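PDB 6SMO: PKS_KS domain-containing protein from Photorhabdus luminescens subsp. laumondii, which probably acts as a 3-oxoacyl-[acyl-carrier-protein] synthase (ketosynthase) and holds a pentaoxo-dodecanal chain in its pocket. Local coordinates for residues R94-M108 with S164-Y178. Sequence-based numbering, arbitrary orientation.
Sequences RKYLQFALDAAEMAM and SFDFSSAATSVAKKY
Tyr96 OH donates a 2.7 Å hydrogen bond to Phe167 O, nearly in line with the C=O, and accepts one from a water that is weakly bound by Ala171 N. The buried hydroxyl thus ties helix 95-108 to the turn leading into helix 169-178, two helices stacked over one face of the central sheet in the N-terminal half of a thiolase-like fold. Their axes run in roughly the same direction, 38° apart and 9.1 Å at closest approach. With CG anti to the backbone N (chi1 163°), the Tyr96 ring reaches past Ala170, whose CB lies obliquely to it and 3.6 Å from Ala100 CB. Leu97 CD1 comes up against Ser173, whose OG bonds back to Ser169 O from the opposite face to its own backbone N. Farther along, Val174 CG2 meets Ala104 CB, while strands 123-128 and 212-219 lie beneath Val174. In the same turn as Phe167, Ser168 OG hydrogen-bonds to Ser158 N of a partner ketosynthase-like subunit. At the far end Met108 CG makes a CH-pi contact 4.0 Å above the Tyr178 ring centre, its SD a more distant Met-aromatic one; Lys177 CG covers the opposite face. Tyr178 OH donates to Glu105 OE1 (2.9 Å), approaching from above the carboxylate plane.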
ATOM      1  N   ARG B  94      10.193 -15.203   9.623  1.00 54.60           N
ATOM      2  CA  ARG B  94      10.256 -14.656   8.238  1.00 53.86           C
ATOM      3  C   ARG B  94       9.160 -15.305   7.381  1.00 51.13           C
ATOM      4  O   ARG B  94       9.461 -15.701   6.236  1.00 50.98           O
ATOM      5  CB  ARG B  94      11.647 -14.886   7.633  1.00 55.60           C
ATOM      6  CG  ARG B  94      12.746 -14.019   8.229  1.00 57.75           C
ATOM      7  CD  ARG B  94      12.805 -12.642   7.594  1.00 58.38           C
ATOM      8  NE  ARG B  94      14.096 -11.993   7.788  1.00 60.17           N
ATOM      9  CZ  ARG B  94      14.487 -11.369   8.899  1.00 60.86           C
ATOM     10  NH1 ARG B  94      13.689 -11.296   9.953  1.00 60.60           N
ATOM     11  NH2 ARG B  94      15.687 -10.815   8.951  1.00 61.41           N
ATOM     12  N   LYS B  95       7.938 -15.401   7.916  1.00 49.03           N
ATOM     13  CA  LYS B  95       6.773 -16.057   7.258  1.00 47.98           C
ATOM     14  C   LYS B  95       6.408 -15.310   5.970  1.00 45.57           C
ATOM     15  O   LYS B  95       6.109 -15.987   4.966  1.00 44.93           O
ATOM     16  CB  LYS B  95       5.566 -16.094   8.201  1.00 49.16           C
ATOM     17  CG  LYS B  95       5.592 -17.194   9.255  1.00 50.45           C
ATOM     18  CD  LYS B  95       4.719 -16.880  10.454  1.00 51.34           C
ATOM     19  CE  LYS B  95       3.996 -18.086  11.014  1.00 52.16           C
ATOM     20  NZ  LYS B  95       2.941 -17.686  11.976  1.00 52.33           N
ATOM     21  N   TYR B  96       6.417 -13.972   6.008  1.00 43.83           N
ATOM     22  CA  TYR B  96       6.070 -13.080   4.869  1.00 42.31           C
ATOM     23  C   TYR B  96       6.897 -13.469   3.637  1.00 41.80           C
ATOM     24  O   TYR B  96       6.314 -13.615   2.545  1.00 40.76           O
ATOM     25  CB  TYR B  96       6.284 -11.607   5.236  1.00 41.73           C
ATOM     26  CG  TYR B  96       6.361 -10.679   4.050  1.00 40.83           C
ATOM     27  CD1 TYR B  96       5.286 -10.534   3.187  1.00 40.28           C
ATOM     28  CD2 TYR B  96       7.512  -9.956   3.776  1.00 40.63           C
ATOM     29  CE1 TYR B  96       5.350  -9.693   2.088  1.00 39.93           C
ATOM     30  CE2 TYR B  96       7.591  -9.109   2.682  1.00 40.20           C
ATOM     31  CZ  TYR B  96       6.505  -8.976   1.834  1.00 39.84           C
ATOM     32  OH  TYR B  96       6.575  -8.145   0.753  1.00 39.44           O
ATOM     33  N   LEU B  97       8.213 -13.630   3.816  1.00 42.05           N
ATOM     34  CA  LEU B  97       9.167 -14.015   2.740  1.00 42.19           C
ATOM     35  C   LEU B  97       8.977 -15.496   2.384  1.00 42.44           C
ATOM     36  O   LEU B  97       9.046 -15.820   1.182  1.00 43.21           O
ATOM     37  CB  LEU B  97      10.599 -13.727   3.211  1.00 42.08           C
ATOM     38  CG  LEU B  97      11.714 -14.008   2.202  1.00 41.97           C
ATOM     39  CD1 LEU B  97      11.401 -13.411   0.836  1.00 41.67           C
ATOM     40  CD2 LEU B  97      13.044 -13.475   2.713  1.00 42.32           C
ATOM     41  N   GLN B  98       8.735 -16.353   3.383  1.00 42.52           N
ATOM     42  CA  GLN B  98       8.596 -17.827   3.212  1.00 42.75           C
ATOM     43  C   GLN B  98       7.375 -18.140   2.335  1.00 41.35           C
ATOM     44  O   GLN B  98       7.540 -18.894   1.356  1.00 40.35           O
ATOM     45  CB  GLN B  98       8.478 -18.530   4.567  1.00 44.07           C
ATOM     46  CG  GLN B  98       8.717 -20.034   4.490  1.00 45.31           C
ATOM     47  CD  GLN B  98       8.012 -20.793   5.588  1.00 46.16           C
ATOM     48  OE1 GLN B  98       8.188 -20.521   6.773  1.00 46.60           O
ATOM     49  NE2 GLN B  98       7.207 -21.768   5.196  1.00 47.15           N
ATOM     50  N   PHE B  99       6.204 -17.588   2.675  1.00 40.40           N
ATOM     51  CA  PHE B  99       4.909 -17.849   1.988  1.00 39.90           C
ATOM     52  C   PHE B  99       4.983 -17.385   0.527  1.00 39.46           C
ATOM     53  O   PHE B  99       4.371 -18.047  -0.336  1.00 39.48           O
ATOM     54  CB  PHE B  99       3.741 -17.162   2.704  1.00 39.71           C
ATOM     55  CG  PHE B  99       3.452 -17.637   4.107  1.00 40.16           C
ATOM     56  CD1 PHE B  99       3.831 -18.901   4.540  1.00 40.31           C
ATOM     57  CD2 PHE B  99       2.759 -16.822   4.992  1.00 40.15           C
ATOM     58  CE1 PHE B  99       3.549 -19.324   5.830  1.00 40.36           C
ATOM     59  CE2 PHE B  99       2.475 -17.250   6.279  1.00 40.09           C
ATOM     60  CZ  PHE B  99       2.870 -18.500   6.696  1.00 40.18           C
ATOM     61  N   ALA B 100       5.701 -16.287   0.265  1.00 38.99           N
ATOM     62  CA  ALA B 100       5.902 -15.703  -1.083  1.00 38.68           C
ATOM     63  C   ALA B 100       6.716 -16.669  -1.955  1.00 38.51           C
ATOM     64  O   ALA B 100       6.304 -16.904  -3.107  1.00 38.38           O
ATOM     65  CB  ALA B 100       6.576 -14.358  -0.969  1.00 38.58           C
ATOM     66  N   LEU B 101       7.820 -17.204  -1.420  1.00 38.93           N
ATOM     67  CA  LEU B 101       8.732 -18.147  -2.129  1.00 39.47           C
ATOM     68  C   LEU B 101       8.014 -19.478  -2.394  1.00 39.50           C
ATOM     69  O   LEU B 101       8.228 -20.048  -3.482  1.00 39.42           O
ATOM     70  CB  LEU B 101      10.006 -18.364  -1.303  1.00 39.80           C
ATOM     71  CG  LEU B 101      11.227 -17.562  -1.755  1.00 40.34           C
ATOM     72  CD1 LEU B 101      11.054 -16.085  -1.447  1.00 40.64           C
ATOM     73  CD2 LEU B 101      12.497 -18.094  -1.109  1.00 40.62           C
ATOM     74  N   ASP B 102       7.210 -19.955  -1.438  1.00 40.03           N
ATOM     75  CA  ASP B 102       6.475 -21.247  -1.521  1.00 40.56           C
ATOM     76  C   ASP B 102       5.383 -21.145  -2.594  1.00 40.27           C
ATOM     77  O   ASP B 102       5.307 -22.054  -3.443  1.00 40.56           O
ATOM     78  CB  ASP B 102       5.879 -21.643  -0.167  1.00 41.26           C
ATOM     79  CG  ASP B 102       6.913 -21.984   0.893  1.00 41.82           C
ATOM     80  OD1 ASP B 102       8.047 -22.344   0.517  1.00 42.53           O
ATOM     81  OD2 ASP B 102       6.575 -21.885   2.090  1.00 42.29           O
ATOM     82  N   ALA B 103       4.576 -20.080  -2.548  1.00 39.89           N
ATOM     83  CA  ALA B 103       3.448 -19.819  -3.475  1.00 39.80           C
ATOM     84  C   ALA B 103       3.975 -19.620  -4.901  1.00 39.68           C
ATOM     85  O   ALA B 103       3.358 -20.164  -5.839  1.00 39.60           O
ATOM     86  CB  ALA B 103       2.660 -18.620  -3.006  1.00 39.58           C
ATOM     87  N   ALA B 104       5.071 -18.869  -5.056  1.00 39.67           N
ATOM     88  CA  ALA B 104       5.728 -18.574  -6.352  1.00 40.17           C
ATOM     89  C   ALA B 104       6.208 -19.878  -7.001  1.00 41.07           C
ATOM     90  O   ALA B 104       6.010 -20.035  -8.223  1.00 41.52           O
ATOM     91  CB  ALA B 104       6.868 -17.606  -6.150  1.00 39.89           C
ATOM     92  N   GLU B 105       6.811 -20.773  -6.210  1.00 41.82           N
ATOM     93  CA  GLU B 105       7.336 -22.090  -6.666  1.00 42.81           C
ATOM     94  C   GLU B 105       6.178 -22.934  -7.214  1.00 42.50           C
ATOM     95  O   GLU B 105       6.339 -23.511  -8.308  1.00 42.32           O
ATOM     96  CB  GLU B 105       8.063 -22.803  -5.522  1.00 43.32           C
ATOM     97  CG  GLU B 105       8.774 -24.078  -5.946  1.00 44.61           C
ATOM     98  CD  GLU B 105       9.818 -23.894  -7.035  1.00 45.50           C
ATOM     99  OE1 GLU B 105      10.644 -22.968  -6.909  1.00 46.15           O
ATOM    100  OE2 GLU B 105       9.795 -24.671  -8.010  1.00 47.01           O
ATOM    101  N   MET B 106       5.059 -22.989  -6.483  1.00 42.70           N
ATOM    102  CA  MET B 106       3.840 -23.760  -6.853  1.00 43.28           C
ATOM    103  C   MET B 106       3.212 -23.170  -8.123  1.00 42.56           C
ATOM    104  O   MET B 106       2.788 -23.963  -8.988  1.00 42.76           O
ATOM    105  CB  MET B 106       2.811 -23.733  -5.718  1.00 43.99           C
ATOM    106  CG  MET B 106       3.223 -24.564  -4.523  1.00 45.31           C
ATOM    107  SD  MET B 106       2.152 -24.311  -3.090  1.00 46.55           S
ATOM    108  CE  MET B 106       2.649 -25.708  -2.083  1.00 48.00           C
ATOM    109  N   ALA B 107       3.160 -21.838  -8.224  1.00 42.22           N
ATOM    110  CA  ALA B 107       2.523 -21.087  -9.331  1.00 42.17           C
ATOM    111  C   ALA B 107       3.311 -21.284 -10.632  1.00 42.37           C
ATOM    112  O   ALA B 107       2.670 -21.478 -11.684  1.00 42.74           O
ATOM    113  CB  ALA B 107       2.413 -19.627  -8.967  1.00 41.99           C
ATOM    114  N   MET B 108       4.646 -21.234 -10.560  1.00 42.76           N
ATOM    115  CA  MET B 108       5.553 -21.366 -11.734  1.00 43.48           C
ATOM    116  C   MET B 108       5.548 -22.815 -12.239  1.00 44.05           C
ATOM    117  O   MET B 108       5.626 -23.002 -13.469  1.00 44.87           O
ATOM    118  CB  MET B 108       6.985 -20.945 -11.382  1.00 43.41           C
ATOM    119  CG  MET B 108       7.142 -19.446 -11.189  1.00 43.26           C
ATOM    120  SD  MET B 108       7.045 -18.513 -12.741  1.00 42.96           S
ATOM    121  CE  MET B 108       8.667 -18.843 -13.429  1.00 43.26           C
ATOM    122  N   SER B 164      14.455  -7.153   7.600  1.00 52.44           N
ATOM    123  CA  SER B 164      13.077  -7.144   8.163  1.00 51.27           C
ATOM    124  C   SER B 164      12.334  -5.867   7.750  1.00 50.05           C
ATOM    125  O   SER B 164      11.115  -5.948   7.510  1.00 49.08           O
ATOM    126  CB  SER B 164      13.102  -7.297   9.664  1.00 51.62           C
ATOM    127  OG  SER B 164      13.755  -8.500  10.040  1.00 52.13           O
ATOM    128  N   PHE B 165      13.042  -4.735   7.671  1.00 49.76           N
ATOM    129  CA  PHE B 165      12.474  -3.395   7.358  1.00 49.23           C
ATOM    130  C   PHE B 165      12.254  -3.241   5.847  1.00 48.60           C
ATOM    131  O   PHE B 165      11.539  -2.299   5.450  1.00 47.82           O
ATOM    132  CB  PHE B 165      13.372  -2.290   7.918  1.00 49.34           C
ATOM    133  CG  PHE B 165      13.344  -2.176   9.422  1.00 49.13           C
ATOM    134  CD1 PHE B 165      14.151  -2.983  10.211  1.00 49.48           C
ATOM    135  CD2 PHE B 165      12.502  -1.271  10.050  1.00 49.25           C
ATOM    136  CE1 PHE B 165      14.121  -2.881  11.593  1.00 49.79           C
ATOM    137  CE2 PHE B 165      12.473  -1.170  11.433  1.00 49.80           C
ATOM    138  CZ  PHE B 165      13.282  -1.975  12.202  1.00 49.96           C
ATOM    139  N   ASP B 166      12.844  -4.125   5.033  1.00 48.41           N
ATOM    140  CA  ASP B 166      12.649  -4.167   3.558  1.00 47.89           C
ATOM    141  C   ASP B 166      11.230  -4.670   3.265  1.00 46.37           C
ATOM    142  O   ASP B 166      10.949  -5.849   3.558  1.00 45.72           O
ATOM    143  CB  ASP B 166      13.718  -5.032   2.881  1.00 49.23           C
ATOM    144  CG  ASP B 166      13.592  -5.133   1.368  1.00 49.97           C
ATOM    145  OD1 ASP B 166      12.826  -4.342   0.782  1.00 50.59           O
ATOM    146  OD2 ASP B 166      14.269  -6.004   0.784  1.00 51.37           O
ATOM    147  N   PHE B 167      10.380  -3.802   2.706  1.00 45.17           N
ATOM    148  CA  PHE B 167       8.960  -4.083   2.363  1.00 44.13           C
ATOM    149  C   PHE B 167       8.884  -5.007   1.141  1.00 43.61           C
ATOM    150  O   PHE B 167       7.986  -5.871   1.108  1.00 42.95           O
ATOM    151  CB  PHE B 167       8.190  -2.783   2.110  1.00 43.89           C
ATOM    152  CG  PHE B 167       7.056  -2.516   3.069  1.00 43.85           C
ATOM    153  CD1 PHE B 167       7.301  -2.032   4.346  1.00 43.92           C
ATOM    154  CD2 PHE B 167       5.741  -2.739   2.689  1.00 43.46           C
ATOM    155  CE1 PHE B 167       6.254  -1.784   5.222  1.00 43.94           C
ATOM    156  CE2 PHE B 167       4.696  -2.490   3.566  1.00 43.41           C
ATOM    157  CZ  PHE B 167       4.954  -2.013   4.830  1.00 43.64           C
ATOM    158  N   SER B 168       9.791  -4.827   0.173  1.00 43.38           N
ATOM    159  CA  SER B 168       9.826  -5.571  -1.114  1.00 43.75           C
ATOM    160  C   SER B 168      10.851  -6.712  -1.051  1.00 43.99           C
ATOM    161  O   SER B 168      11.573  -6.911  -2.048  1.00 44.54           O
ATOM    162  CB  SER B 168      10.107  -4.637  -2.263  1.00 43.91           C
ATOM    163  OG  SER B 168      11.366  -3.999  -2.105  1.00 44.43           O
ATOM    164  N   SER B 169      10.905  -7.439   0.071  1.00 43.86           N
ATOM    165  CA  SER B 169      11.736  -8.658   0.254  1.00 43.71           C
ATOM    166  C   SER B 169      11.175  -9.784  -0.621  1.00 42.79           C
ATOM    167  O   SER B 169      11.974 -10.470  -1.287  1.00 42.56           O
ATOM    168  CB  SER B 169      11.797  -9.075   1.701  1.00 44.38           C
ATOM    169  OG  SER B 169      12.464  -8.097   2.483  1.00 45.68           O
ATOM    170  N   ALA B 170       9.848  -9.944  -0.613  1.00 42.12           N
ATOM    171  CA  ALA B 170       9.096 -10.984  -1.354  1.00 41.17           C
ATOM    172  C   ALA B 170       9.260 -10.781  -2.866  1.00 40.65           C
ATOM    173  O   ALA B 170       9.525 -11.777  -3.565  1.00 41.38           O
ATOM    174  CB  ALA B 170       7.643 -10.949  -0.947  1.00 41.05           C
ATOM    175  N   ALA B 171       9.114  -9.540  -3.343  1.00 39.52           N
ATOM    176  CA  ALA B 171       9.144  -9.165  -4.778  1.00 38.75           C
ATOM    177  C   ALA B 171      10.533  -9.429  -5.374  1.00 38.49           C
ATOM    178  O   ALA B 171      10.601 -10.042  -6.457  1.00 37.55           O
ATOM    179  CB  ALA B 171       8.742  -7.719  -4.945  1.00 38.49           C
ATOM    180  N   THR B 172      11.593  -8.985  -4.692  1.00 38.59           N
ATOM    181  CA  THR B 172      13.000  -9.029  -5.178  1.00 38.86           C
ATOM    182  C   THR B 172      13.547 -10.461  -5.100  1.00 38.83           C
ATOM    183  O   THR B 172      14.275 -10.855  -6.033  1.00 38.97           O
ATOM    184  CB  THR B 172      13.890  -8.050  -4.402  1.00 38.94           C
ATOM    185  OG1 THR B 172      13.765  -8.332  -3.008  1.00 39.58           O
ATOM    186  CG2 THR B 172      13.536  -6.603  -4.665  1.00 38.70           C
ATOM    187  N   SER B 173      13.223 -11.199  -4.032  1.00 38.49           N
ATOM    188  CA  SER B 173      13.674 -12.596  -3.794  1.00 38.81           C
ATOM    189  C   SER B 173      13.146 -13.516  -4.903  1.00 38.77           C
ATOM    190  O   SER B 173      13.925 -14.363  -5.387  1.00 39.08           O
ATOM    191  CB  SER B 173      13.253 -13.087  -2.432  1.00 38.64           C
ATOM    192  OG  SER B 173      13.887 -12.340  -1.404  1.00 38.66           O
ATOM    193  N   VAL B 174      11.873 -13.351  -5.280  1.00 38.40           N
ATOM    194  CA  VAL B 174      11.190 -14.147  -6.346  1.00 38.29           C
ATOM    195  C   VAL B 174      11.767 -13.749  -7.711  1.00 38.59           C
ATOM    196  O   VAL B 174      12.010 -14.659  -8.531  1.00 38.23           O
ATOM    197  CB  VAL B 174       9.658 -13.964  -6.290  1.00 37.65           C
ATOM    198  CG1 VAL B 174       8.964 -14.515  -7.527  1.00 37.57           C
ATOM    199  CG2 VAL B 174       9.072 -14.589  -5.033  1.00 37.39           C
ATOM    200  N   ALA B 175      11.978 -12.447  -7.939  1.00 38.88           N
ATOM    201  CA  ALA B 175      12.566 -11.881  -9.178  1.00 39.58           C
ATOM    202  C   ALA B 175      13.984 -12.432  -9.381  1.00 40.78           C
ATOM    203  O   ALA B 175      14.347 -12.711 -10.542  1.00 41.49           O
ATOM    204  CB  ALA B 175      12.565 -10.373  -9.111  1.00 39.24           C
ATOM    205  N   LYS B 176      14.749 -12.577  -8.293  1.00 41.42           N
ATOM    206  CA  LYS B 176      16.130 -13.136  -8.290  1.00 42.62           C
ATOM    207  C   LYS B 176      16.096 -14.616  -8.692  1.00 41.67           C
ATOM    208  O   LYS B 176      16.962 -15.026  -9.489  1.00 41.44           O
ATOM    209  CB  LYS B 176      16.778 -12.969  -6.911  1.00 44.53           C
ATOM    210  CG  LYS B 176      17.514 -11.654  -6.693  1.00 46.12           C
ATOM    211  CD  LYS B 176      18.971 -11.701  -7.105  1.00 48.53           C
ATOM    212  CE  LYS B 176      19.856 -12.385  -6.083  1.00 50.09           C
ATOM    213  NZ  LYS B 176      21.242 -12.551  -6.579  1.00 51.44           N
ATOM    214  N   LYS B 177      15.129 -15.377  -8.164  1.00 41.00           N
ATOM    215  CA  LYS B 177      15.070 -16.862  -8.265  1.00 41.35           C
ATOM    216  C   LYS B 177      14.774 -17.296  -9.709  1.00 40.69           C
ATOM    217  O   LYS B 177      15.402 -18.274 -10.158  1.00 40.07           O
ATOM    218  CB  LYS B 177      14.019 -17.427  -7.304  1.00 42.03           C
ATOM    219  CG  LYS B 177      14.095 -18.932  -7.081  1.00 43.09           C
ATOM    220  CD  LYS B 177      13.133 -19.447  -6.029  1.00 43.40           C
ATOM    221  CE  LYS B 177      13.215 -20.945  -5.828  1.00 44.20           C
ATOM    222  NZ  LYS B 177      14.465 -21.345  -5.138  1.00 45.00           N
ATOM    223  N   TYR B 178      13.853 -16.610 -10.399  1.00 40.08           N
ATOM    224  CA  TYR B 178      13.340 -16.992 -11.743  1.00 40.25           C
ATOM    225  C   TYR B 178      13.835 -16.019 -12.824  1.00 39.79           C
ATOM    226  O   TYR B 178      13.420 -16.177 -13.989  1.00 39.90           O
ATOM    227  CB  TYR B 178      11.811 -17.076 -11.716  1.00 40.23           C
ATOM    228  CG  TYR B 178      11.267 -17.929 -10.597  1.00 40.75           C
ATOM    229  CD1 TYR B 178      11.474 -19.299 -10.578  1.00 41.09           C
ATOM    230  CD2 TYR B 178      10.562 -17.366  -9.546  1.00 40.65           C
ATOM    231  CE1 TYR B 178      10.989 -20.090  -9.548  1.00 41.33           C
ATOM    232  CE2 TYR B 178      10.069 -18.142  -8.509  1.00 40.89           C
ATOM    233  CZ  TYR B 178      10.283 -19.509  -8.510  1.00 41.25           C
ATOM    234  OH  TYR B 178       9.800 -20.273  -7.488  1.00 41.76           O
TER
HETATM  235  O   HOH W   1       7.094  -7.504  -2.094  1.00 30.15           O